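Long-range contact in thymidylate synthase 1 (Bacillus subtilis, PDB 1BKP), which probably catalyses the reductive methylation of dUMP to dTMP, with 5,10-methylenetetrahydrofolate supplying both the methyl group and the reducing power: residues I103-K113 and L146-L157. Sequence-based numbering, arbitrary orientation.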
loop_
_atom_site.group_PDB
_atom_site.type_symbol
_atom_site.label_atom_id
_atom_site.label_comp_id
_atom_site.label_asym_id
_atom_site.label_seq_id
_atom_site.Cartn_x
_atom_site.Cartn_y
_atom_site.Cartn_z
ATOM N N ILE A 103 7.325 20.701 10.773
ATOM C CA ILE A 103 7.929 19.761 9.813
ATOM C C ILE A 103 7.278 19.997 8.463
ATOM O O ILE A 103 7.321 19.173 7.621
ATOM C CB ILE A 103 7.881 18.226 10.269
ATOM C CG1 ILE A 103 6.463 17.852 10.720
ATOM C CG2 ILE A 103 8.922 18.040 11.358
ATOM C CD1 ILE A 103 6.149 16.345 10.809
ATOM N N GLY A 104 6.721 21.197 8.243
ATOM C CA GLY A 104 6.081 21.473 6.976
ATOM C C GLY A 104 4.702 20.818 6.930
ATOM O O GLY A 104 4.122 20.482 7.924
ATOM N N HIS A 105 4.256 20.499 5.746
ATOM C CA HIS A 105 2.905 19.973 5.584
ATOM C C HIS A 105 2.873 18.454 5.596
ATOM O O HIS A 105 2.354 17.884 4.699
ATOM C CB HIS A 105 2.375 20.532 4.252
ATOM C CG HIS A 105 2.030 21.979 4.318
ATOM N ND1 HIS A 105 1.250 22.595 3.365
ATOM C CD2 HIS A 105 2.313 22.929 5.247
ATOM C CE1 HIS A 105 1.069 23.869 3.693
ATOM N NE2 HIS A 105 1.702 24.097 4.837
ATOM N N ALA A 106 3.583 17.840 6.537
ATOM C CA ALA A 106 3.700 16.396 6.670
ATOM C C ALA A 106 2.999 15.878 7.890
ATOM O O ALA A 106 2.623 16.613 8.859
ATOM C CB ALA A 106 5.119 16.084 6.772
ATOM N N TYR A 107 2.853 14.574 7.899
ATOM C CA TYR A 107 2.276 13.853 8.979
ATOM C C TYR A 107 1.007 14.410 9.558
ATOM O O TYR A 107 -0.039 14.359 8.910
ATOM C CB TYR A 107 3.356 13.584 10.069
ATOM C CG TYR A 107 4.403 12.551 9.718
ATOM C CD1 TYR A 107 4.175 11.186 9.972
ATOM C CD2 TYR A 107 5.645 12.910 9.186
ATOM C CE1 TYR A 107 5.156 10.201 9.720
ATOM C CE2 TYR A 107 6.624 11.909 8.943
ATOM C CZ TYR A 107 6.365 10.580 9.215
ATOM O OH TYR A 107 7.319 9.595 8.988
ATOM N N GLY A 108 1.067 14.831 10.825
ATOM C CA GLY A 108 -0.098 15.396 11.452
ATOM C C GLY A 108 -0.809 16.461 10.659
ATOM O O GLY A 108 -1.995 16.524 10.706
ATOM N N PHE A 109 -0.086 17.273 9.902
ATOM C CA PHE A 109 -0.684 18.328 9.080
ATOM C C PHE A 109 -1.663 17.699 8.061
ATOM O O PHE A 109 -2.796 18.182 7.896
ATOM C CB PHE A 109 0.400 19.074 8.323
ATOM C CG PHE A 109 -0.146 20.204 7.493
ATOM C CD1 PHE A 109 -0.371 21.464 8.086
ATOM C CD2 PHE A 109 -0.514 19.994 6.169
ATOM C CE1 PHE A 109 -0.977 22.489 7.315
ATOM C CE2 PHE A 109 -1.129 20.996 5.418
ATOM C CZ PHE A 109 -1.364 22.248 5.987
ATOM N N GLN A 110 -1.304 16.554 7.464
ATOM C CA GLN A 110 -2.172 15.942 6.486
ATOM C C GLN A 110 -3.440 15.397 7.151
ATOM O O GLN A 110 -4.507 15.395 6.549
ATOM C CB GLN A 110 -1.426 14.827 5.753
ATOM C CG GLN A 110 -0.344 15.421 4.727
ATOM C CD GLN A 110 -0.984 16.371 3.728
ATOM O OE1 GLN A 110 -2.117 16.113 3.270
ATOM N NE2 GLN A 110 -0.313 17.448 3.370
ATOM N N LEU A 111 -3.283 14.820 8.336
ATOM C CA LEU A 111 -4.426 14.233 9.088
ATOM C C LEU A 111 -5.433 15.273 9.642
ATOM O O LEU A 111 -6.589 14.915 10.023
ATOM C CB LEU A 111 -3.941 13.323 10.236
ATOM C CG LEU A 111 -3.300 12.007 9.686
ATOM C CD1 LEU A 111 -2.851 11.101 10.784
ATOM C CD2 LEU A 111 -4.202 11.212 8.699
ATOM N N GLY A 112 -4.991 16.551 9.649
ATOM C CA GLY A 112 -5.804 17.602 10.217
ATOM C C GLY A 112 -6.444 18.521 9.189
ATOM O O GLY A 112 -7.262 19.359 9.597
ATOM N N LYS A 113 -6.134 18.354 7.888
ATOM C CA LYS A 113 -6.663 19.216 6.855
ATOM C C LYS A 113 -8.159 18.940 6.706
ATOM O O LYS A 113 -8.543 17.810 6.499
ATOM C CB LYS A 113 -5.945 18.858 5.569
ATOM C CG LYS A 113 -5.892 19.877 4.520
ATOM C CD LYS A 113 -4.637 19.634 3.661
ATOM C CE LYS A 113 -4.603 20.634 2.612
ATOM N NZ LYS A 113 -3.695 20.216 1.551
ATOM N N LEU A 146 -0.998 9.762 4.121
ATOM C CA LEU A 146 -0.128 10.918 4.428
ATOM C C LEU A 146 0.660 11.311 3.198
ATOM O O LEU A 146 1.135 12.465 3.154
ATOM C CB LEU A 146 0.863 10.570 5.502
ATOM C CG LEU A 146 0.348 10.108 6.857
ATOM C CD1 LEU A 146 1.453 9.708 7.902
ATOM C CD2 LEU A 146 -0.580 11.240 7.385
ATOM N N TRP A 147 0.695 10.442 2.179
ATOM C CA TRP A 147 1.433 10.712 0.895
ATOM C C TRP A 147 0.515 11.533 -0.050
ATOM O O TRP A 147 -0.149 10.978 -0.934
ATOM C CB TRP A 147 1.815 9.422 0.172
ATOM C CG TRP A 147 2.845 9.598 -0.887
ATOM C CD1 TRP A 147 2.640 9.866 -2.172
ATOM C CD2 TRP A 147 4.258 9.519 -0.696
ATOM N NE1 TRP A 147 3.854 9.970 -2.831
ATOM C CE2 TRP A 147 4.861 9.768 -1.939
ATOM C CE3 TRP A 147 5.065 9.270 0.420
ATOM C CZ2 TRP A 147 6.262 9.765 -2.116
ATOM C CZ3 TRP A 147 6.471 9.267 0.257
ATOM C CH2 TRP A 147 7.041 9.507 -0.976
ATOM N N ASN A 148 0.396 12.812 0.220
ATOM C CA ASN A 148 -0.421 13.720 -0.550
ATOM C C ASN A 148 0.521 14.211 -1.677
ATOM O O ASN A 148 1.410 15.026 -1.435
ATOM C CB ASN A 148 -0.805 14.920 0.318
ATOM C CG ASN A 148 -1.722 15.906 -0.423
ATOM O OD1 ASN A 148 -1.639 16.057 -1.657
ATOM N ND2 ASN A 148 -2.516 16.668 0.339
ATOM N N PRO A 149 0.232 13.809 -2.936
ATOM C CA PRO A 149 1.078 14.182 -4.099
ATOM C C PRO A 149 1.244 15.683 -4.381
ATOM O O PRO A 149 2.257 16.094 -4.901
ATOM C CB PRO A 149 0.440 13.399 -5.277
ATOM C CG PRO A 149 -1.041 13.209 -4.813
ATOM C CD PRO A 149 -1.010 13.093 -3.331
ATOM N N ASP A 150 0.275 16.464 -3.952
ATOM C CA ASP A 150 0.285 17.907 -4.212
ATOM C C ASP A 150 1.185 18.636 -3.231
ATOM O O ASP A 150 1.554 19.769 -3.472
ATOM C CB ASP A 150 -1.126 18.479 -4.002
ATOM C CG ASP A 150 -2.046 18.230 -5.166
ATOM O OD1 ASP A 150 -1.618 18.110 -6.305
ATOM O OD2 ASP A 150 -3.240 18.207 -4.953
ATOM N N GLU A 151 1.546 17.973 -2.151
ATOM C CA GLU A 151 2.295 18.665 -1.123
ATOM C C GLU A 151 3.614 18.051 -0.712
ATOM O O GLU A 151 4.255 18.580 0.214
ATOM C CB GLU A 151 1.391 18.826 0.140
ATOM C CG GLU A 151 0.146 19.623 -0.166
ATOM C CD GLU A 151 -0.383 20.370 1.093
ATOM O OE1 GLU A 151 -1.050 19.809 1.948
ATOM O OE2 GLU A 151 -0.066 21.554 1.209
ATOM N N LEU A 152 4.123 17.108 -1.494
ATOM C CA LEU A 152 5.400 16.463 -1.126
ATOM C C LEU A 152 6.555 17.485 -0.983
ATOM O O LEU A 152 7.340 17.432 -0.031
ATOM C CB LEU A 152 5.796 15.381 -2.147
ATOM C CG LEU A 152 4.800 14.214 -2.197
ATOM C CD1 LEU A 152 5.052 13.260 -3.424
ATOM C CD2 LEU A 152 4.840 13.490 -0.815
ATOM N N ASP A 153 6.526 18.504 -1.820
ATOM C CA ASP A 153 7.620 19.466 -1.797
ATOM C C ASP A 153 7.539 20.387 -0.615
ATOM O O ASP A 153 8.490 21.054 -0.308
ATOM C CB ASP A 153 7.679 20.276 -3.096
ATOM C CG ASP A 153 8.070 19.437 -4.283
ATOM O OD1 ASP A 153 8.933 18.517 -4.130
ATOM O OD2 ASP A 153 7.500 19.664 -5.344
ATOM N N ALA A 154 6.387 20.436 0.017
ATOM C CA ALA A 154 6.208 21.277 1.187
ATOM C C ALA A 154 6.439 20.512 2.490
ATOM O O ALA A 154 6.118 20.997 3.601
ATOM C CB ALA A 154 4.826 21.863 1.148
ATOM N N MET A 155 6.928 19.272 2.364
ATOM C CA MET A 155 7.147 18.473 3.560
ATOM C C MET A 155 8.648 18.437 3.901
ATOM O O MET A 155 9.477 18.238 3.008
ATOM C CB MET A 155 6.666 17.051 3.345
ATOM C CG MET A 155 5.227 16.942 2.872
ATOM S SD MET A 155 4.750 15.154 2.811
ATOM C CE MET A 155 3.105 15.427 2.173
ATOM N N ALA A 156 8.986 18.655 5.177
ATOM C CA ALA A 156 10.408 18.625 5.612
ATOM C C ALA A 156 10.950 17.210 5.484
ATOM O O ALA A 156 12.163 17.014 5.360
ATOM C CB ALA A 156 10.548 19.105 7.068
ATOM N N LEU A 157 10.057 16.228 5.669
ATOM C CA LEU A 157 10.410 14.800 5.458
ATOM C C LEU A 157 9.127 14.068 4.930
ATOM O O LEU A 157 8.029 14.416 5.342
ATOM C CB LEU A 157 10.847 14.080 6.725
ATOM C CG LEU A 157 10.318 14.502 8.102
ATOM C CD1 LEU A 157 8.858 15.027 8.094
ATOM C CD2 LEU A 157 10.525 13.354 9.102
HETATM O O HOH W 1 3.061 13.494 5.071
#
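L146 divides its two methyls between a ring and a helix: CD1 lies 3.7 Å from CD1 of Y107, while CD2 wedges against CG of L111. A water bridges its carbonyl oxygen to the backbone N of Y107. N148 extends its amide with CG anti to the backbone N (chi1 -178°), and ND2 donates to OE1 of Q110 (3.0 Å), the two amide planes almost perpendicular; the same ND2 also bonds D150 of the second subunit, while OD1 closes an Asx turn onto the local D150 N. E151 shows how one carboxylate can tie one loop to the chain before, within and after a short helix. Its OE1 is gripped from opposite faces of the carboxylate plane, by NE2 of Q110 at 2.9 Å and, in a salt bridge, by NZ of K113 at 2.7 Å; K113 also pairs with D150 of the second subunit. OE2 lies in the imidazole plane of H105 and takes a nearly straight bond from ND1 (2.7 Å), which arrives from above the carboxylate plane; F109 CZ sits over a face of the imidazole. This loop joins 143-145, an edge strand of the chain's six-stranded mixed sheet in the thymidylate synthase fold, to strand 161-169, and leads to the catalytic C160. Q110 NE2 spends its other hydrogen on H105 O, and a leucine here would probably cost N148 ND2 its acceptor within the chain, leaving E151 OE1 with K113 alone among these donors and H105 O without its donor. Where the short 3-10 turn ends at A154, a single beta bridge pairs G104 with M155: H105 N donates to A154 O and A156 N to I103 O. M155 lays CB against A106 CB. L157 CD1 meets the edge of the Y107 ring at CE2 (3.9 Å), and the Y107 hydroxyl makes a weak hydrogen bond with C160 N.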